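Local coordinates for protein beta-Ala-His dipeptidase (Homo sapiens, PDB 3DLJ) that hydrolyses Xaa-His dipeptides, above all carnosine and anserine, as a secreted homodimeric metallopeptidase that binds two zinc ions per subunit, at residues F48-A60 and G83-E95. Sequence-based numbering, arbitrary orientation.
Sequences FRQELFRMMAVAA and GQSLPIPPVILAE
R49, F53 and M56 reach from helix 46-65 onto the extended run L86-I92, in the alpha/beta domain that carries the zinc site of this M20-family peptidase. The helix packs nearly parallel to strand 91-95, an element of the mixed central sheet, with their axes 9° apart and 9.2 Å at closest approach. R49 reaches across through a chain bent at chi2 and chi3, which brings the guanidinium edge-on to the backbone: NH1 donates to P87 O at 2.9 Å with an N-H...O angle of 153°. The oxygen lies near the guanidinium plane, whereas the donor sits well above the carbonyl plane. L86 CD1 lies over one guanidinium face, 3.7 Å from R49 NH2, and NH1 also bonds Q78 OE1 on the strand paired with 85-87. With R49 cut back to an alanine, P87 O would probably lose this donor and Q78 its charged partner, and a gap would open beside L86. The F53 ring is met over one face by P89 CA, a CH-pi contact 3.9 Å from the ring centroid, while its CZ end reaches P87 CB. P90 CD approaches F53 CE2 obliquely. The P89 ring is wedged between helix side chains, its CG 3.7 Å from L52 CG; on the L52 side the contact nears D112, probably an active-site residue. M56 passes obliquely by P89 and brings its methyl CE to P90 O. Further along, with CG1 of I92 anti to its carbonyl carbon (chi1 -68°), the CD1 methyl rests 3.7 Å from A59 CB and 3.4 Å from M56 O.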
loop_
_atom_site.group_PDB
_atom_site.type_symbol
_atom_site.label_atom_id
_atom_site.label_comp_id
_atom_site.label_asym_id
_atom_site.label_seq_id
_atom_site.Cartn_x
_atom_site.Cartn_y
_atom_site.Cartn_z
ATOM N N PHE A 48 1.315 21.316 -3.205
ATOM C CA PHE A 48 1.309 20.022 -2.542
ATOM C C PHE A 48 2.707 19.491 -2.234
ATOM O O PHE A 48 2.944 18.977 -1.139
ATOM C CB PHE A 48 0.496 18.999 -3.347
ATOM C CG PHE A 48 -0.979 19.264 -3.330
ATOM C CD1 PHE A 48 -1.716 19.115 -2.146
ATOM C CD2 PHE A 48 -1.645 19.671 -4.492
ATOM C CE1 PHE A 48 -3.085 19.374 -2.121
ATOM C CE2 PHE A 48 -3.021 19.921 -4.484
ATOM C CZ PHE A 48 -3.740 19.781 -3.306
ATOM N N ARG A 49 3.629 19.604 -3.192
ATOM C CA ARG A 49 5.003 19.163 -2.948
ATOM C C ARG A 49 5.669 19.932 -1.793
ATOM O O ARG A 49 6.489 19.371 -1.067
ATOM C CB ARG A 49 5.833 19.269 -4.235
ATOM C CG ARG A 49 7.188 18.597 -4.190
ATOM C CD ARG A 49 7.051 17.139 -3.825
ATOM N NE ARG A 49 6.243 16.405 -4.799
ATOM C CZ ARG A 49 6.745 15.720 -5.818
ATOM N NH1 ARG A 49 8.055 15.665 -6.015
ATOM N NH2 ARG A 49 5.940 15.086 -6.632
ATOM N N GLN A 50 5.330 21.212 -1.621
ATOM C CA GLN A 50 5.830 22.003 -0.465
ATOM C C GLN A 50 5.312 21.412 0.882
ATOM O O GLN A 50 6.058 21.307 1.858
ATOM C CB GLN A 50 5.415 23.472 -0.607
ATOM C CG GLN A 50 6.309 24.468 0.135
ATOM N N GLU A 51 4.030 21.046 0.906
ATOM C CA GLU A 51 3.380 20.432 2.069
ATOM C C GLU A 51 3.978 19.064 2.401
ATOM O O GLU A 51 4.025 18.637 3.548
ATOM C CB GLU A 51 1.881 20.297 1.821
ATOM C CG GLU A 51 1.103 21.561 2.065
ATOM C CD GLU A 51 1.377 22.132 3.433
ATOM O OE1 GLU A 51 0.800 21.613 4.418
ATOM O OE2 GLU A 51 2.175 23.093 3.538
ATOM N N LEU A 52 4.469 18.395 1.377
ATOM C CA LEU A 52 5.164 17.141 1.561
ATOM C C LEU A 52 6.515 17.340 2.240
ATOM O O LEU A 52 6.893 16.543 3.081
ATOM C CB LEU A 52 5.285 16.439 0.214
ATOM C CG LEU A 52 5.855 15.037 0.094
ATOM C CD1 LEU A 52 5.376 14.041 1.190
ATOM C CD2 LEU A 52 5.547 14.546 -1.322
ATOM N N PHE A 53 7.233 18.408 1.878
ATOM C CA PHE A 53 8.516 18.749 2.506
ATOM C C PHE A 53 8.329 19.156 3.964
ATOM O O PHE A 53 9.178 18.860 4.806
ATOM C CB PHE A 53 9.205 19.904 1.757
ATOM C CG PHE A 53 10.138 19.458 0.649
ATOM C CD1 PHE A 53 9.638 19.032 -0.576
ATOM C CD2 PHE A 53 11.521 19.491 0.840
ATOM C CE1 PHE A 53 10.504 18.627 -1.599
ATOM C CE2 PHE A 53 12.391 19.098 -0.166
ATOM C CZ PHE A 53 11.892 18.665 -1.385
ATOM N N ARG A 54 7.238 19.866 4.246
ATOM C CA ARG A 54 6.929 20.293 5.607
ATOM C C ARG A 54 6.624 19.093 6.503
ATOM O O ARG A 54 7.036 19.071 7.651
ATOM C CB ARG A 54 5.757 21.256 5.631
ATOM C CG ARG A 54 5.653 21.959 6.962
ATOM C CD ARG A 54 4.678 23.098 6.913
ATOM N NE ARG A 54 3.322 22.596 6.754
ATOM C CZ ARG A 54 2.510 22.291 7.755
ATOM N NH1 ARG A 54 1.297 21.848 7.468
ATOM N NH2 ARG A 54 2.897 22.419 9.033
ATOM N N MET A 55 5.917 18.108 5.946
ATOM C CA MET A 55 5.641 16.822 6.585
ATOM C C MET A 55 6.916 16.096 7.021
ATOM O O MET A 55 7.041 15.685 8.171
ATOM C CB MET A 55 4.813 15.924 5.635
ATOM C CG MET A 55 4.302 14.595 6.244
ATOM S SD MET A 55 3.053 14.733 7.545
ATOM C CE MET A 55 4.079 14.837 9.059
ATOM N N MET A 56 7.856 15.921 6.093
ATOM C CA MET A 56 9.142 15.307 6.410
ATOM C C MET A 56 9.866 16.084 7.495
ATOM O O MET A 56 10.509 15.485 8.354
ATOM C CB MET A 56 10.006 15.176 5.150
ATOM C CG MET A 56 9.301 14.384 4.019
ATOM S SD MET A 56 8.538 12.864 4.619
ATOM C CE MET A 56 9.987 11.840 4.885
ATOM N N ALA A 57 9.758 17.416 7.470
ATOM C CA ALA A 57 10.379 18.268 8.496
ATOM C C ALA A 57 9.729 18.118 9.875
ATOM O O ALA A 57 10.422 18.082 10.904
ATOM C CB ALA A 57 10.369 19.731 8.038
ATOM N N VAL A 58 8.402 18.015 9.896
ATOM C CA VAL A 58 7.648 17.783 11.138
ATOM C C VAL A 58 7.999 16.423 11.788
ATOM O O VAL A 58 8.195 16.336 13.017
ATOM C CB VAL A 58 6.116 17.909 10.899
ATOM C CG1 VAL A 58 5.301 17.350 12.102
ATOM C CG2 VAL A 58 5.744 19.367 10.625
ATOM N N ALA A 59 8.085 15.387 10.947
ATOM C CA ALA A 59 8.550 14.051 11.346
ATOM C C ALA A 59 10.020 14.013 11.817
ATOM O O ALA A 59 10.329 13.360 12.811
ATOM C CB ALA A 59 8.323 13.047 10.208
ATOM N N ALA A 60 10.918 14.703 11.106
ATOM C CA ALA A 60 12.331 14.788 11.514
ATOM C C ALA A 60 12.438 15.409 12.885
ATOM O O ALA A 60 13.241 14.963 13.711
ATOM C CB ALA A 60 13.133 15.609 10.527
ATOM N N GLY A 83 8.523 18.351 -20.150
ATOM C CA GLY A 83 9.915 18.120 -19.769
ATOM C C GLY A 83 10.344 18.846 -18.497
ATOM O O GLY A 83 11.471 19.367 -18.411
ATOM N N GLN A 84 9.458 18.861 -17.496
ATOM C CA GLN A 84 9.696 19.627 -16.264
ATOM C C GLN A 84 10.110 18.742 -15.073
ATOM O O GLN A 84 10.110 17.512 -15.173
ATOM C CB GLN A 84 8.465 20.481 -15.927
ATOM N N SER A 85 10.480 19.363 -13.955
ATOM C CA SER A 85 10.855 18.605 -12.760
ATOM C C SER A 85 10.284 19.175 -11.451
ATOM O O SER A 85 9.713 20.267 -11.438
ATOM C CB SER A 85 12.382 18.449 -12.669
ATOM O OG SER A 85 12.991 19.600 -12.122
ATOM N N LEU A 86 10.435 18.403 -10.372
ATOM C CA LEU A 86 10.040 18.784 -9.001
ATOM C C LEU A 86 11.072 18.217 -8.026
ATOM O O LEU A 86 11.614 17.133 -8.278
ATOM C CB LEU A 86 8.663 18.204 -8.642
ATOM C CG LEU A 86 7.380 18.956 -9.003
ATOM C CD1 LEU A 86 6.185 18.073 -8.722
ATOM C CD2 LEU A 86 7.253 20.296 -8.272
ATOM N N PRO A 87 11.337 18.925 -6.910
ATOM C CA PRO A 87 12.193 18.353 -5.861
ATOM C C PRO A 87 11.526 17.153 -5.204
ATOM O O PRO A 87 10.319 17.174 -4.986
ATOM C CB PRO A 87 12.325 19.484 -4.839
ATOM C CG PRO A 87 11.828 20.693 -5.514
ATOM C CD PRO A 87 10.859 20.269 -6.547
ATOM N N ILE A 88 12.308 16.119 -4.915
ATOM C CA ILE A 88 11.840 14.980 -4.120
ATOM C C ILE A 88 12.023 15.345 -2.644
ATOM O O ILE A 88 13.041 15.970 -2.289
ATOM C CB ILE A 88 12.627 13.692 -4.460
ATOM C CG1 ILE A 88 12.452 13.327 -5.940
ATOM C CG2 ILE A 88 12.196 12.517 -3.610
ATOM C CD1 ILE A 88 13.679 12.602 -6.519
ATOM N N PRO A 89 11.017 15.019 -1.789
ATOM C CA PRO A 89 11.134 15.153 -0.334
ATOM C C PRO A 89 12.268 14.320 0.259
ATOM O O PRO A 89 12.512 13.201 -0.218
ATOM C CB PRO A 89 9.780 14.629 0.177
ATOM C CG PRO A 89 9.244 13.820 -0.928
ATOM C CD PRO A 89 9.660 14.572 -2.158
ATOM N N PRO A 90 12.944 14.849 1.305
ATOM C CA PRO A 90 14.061 14.129 1.901
ATOM C C PRO A 90 13.619 12.810 2.493
ATOM O O PRO A 90 12.432 12.622 2.795
ATOM C CB PRO A 90 14.576 15.082 2.999
ATOM C CG PRO A 90 13.438 15.979 3.309
ATOM C CD PRO A 90 12.711 16.142 1.976
ATOM N N VAL A 91 14.557 11.882 2.602
ATOM C CA VAL A 91 14.278 10.646 3.284
ATOM C C VAL A 91 14.850 10.806 4.698
ATOM O O VAL A 91 15.989 11.245 4.868
ATOM C CB VAL A 91 14.860 9.423 2.552
ATOM C CG1 VAL A 91 14.830 8.210 3.460
ATOM C CG2 VAL A 91 14.053 9.130 1.265
ATOM N N ILE A 92 14.041 10.491 5.705
ATOM C CA ILE A 92 14.548 10.466 7.055
ATOM C C ILE A 92 15.250 9.146 7.289
ATOM O O ILE A 92 14.678 8.081 7.049
ATOM C CB ILE A 92 13.447 10.685 8.100
ATOM C CG1 ILE A 92 12.929 12.118 7.991
ATOM C CG2 ILE A 92 13.975 10.356 9.529
ATOM C CD1 ILE A 92 11.716 12.377 8.819
ATOM N N LEU A 93 16.508 9.243 7.720
ATOM C CA LEU A 93 17.272 8.100 8.201
ATOM C C LEU A 93 17.674 8.361 9.642
ATOM O O LEU A 93 18.628 9.111 9.889
ATOM C CB LEU A 93 18.515 7.874 7.340
ATOM C CG LEU A 93 18.345 7.386 5.894
ATOM C CD1 LEU A 93 19.724 7.178 5.295
ATOM C CD2 LEU A 93 17.557 6.099 5.839
ATOM N N ALA A 94 16.952 7.740 10.580
ATOM C CA ALA A 94 17.093 8.037 12.017
ATOM C C ALA A 94 17.473 6.818 12.857
ATOM O O ALA A 94 17.019 5.708 12.578
ATOM C CB ALA A 94 15.810 8.662 12.546
ATOM N N GLU A 95 18.323 7.025 13.870
ATOM C CA GLU A 95 18.686 5.965 14.820
ATOM C C GLU A 95 18.426 6.384 16.273
ATOM O O GLU A 95 18.833 7.458 16.704
ATOM C CB GLU A 95 20.134 5.433 14.600
ATOM C CG GLU A 95 21.280 6.104 15.371
ATOM C CD GLU A 95 22.684 5.534 15.042
ATOM O OE1 GLU A 95 23.568 6.288 14.572
ATOM O OE2 GLU A 95 22.920 4.329 15.273
#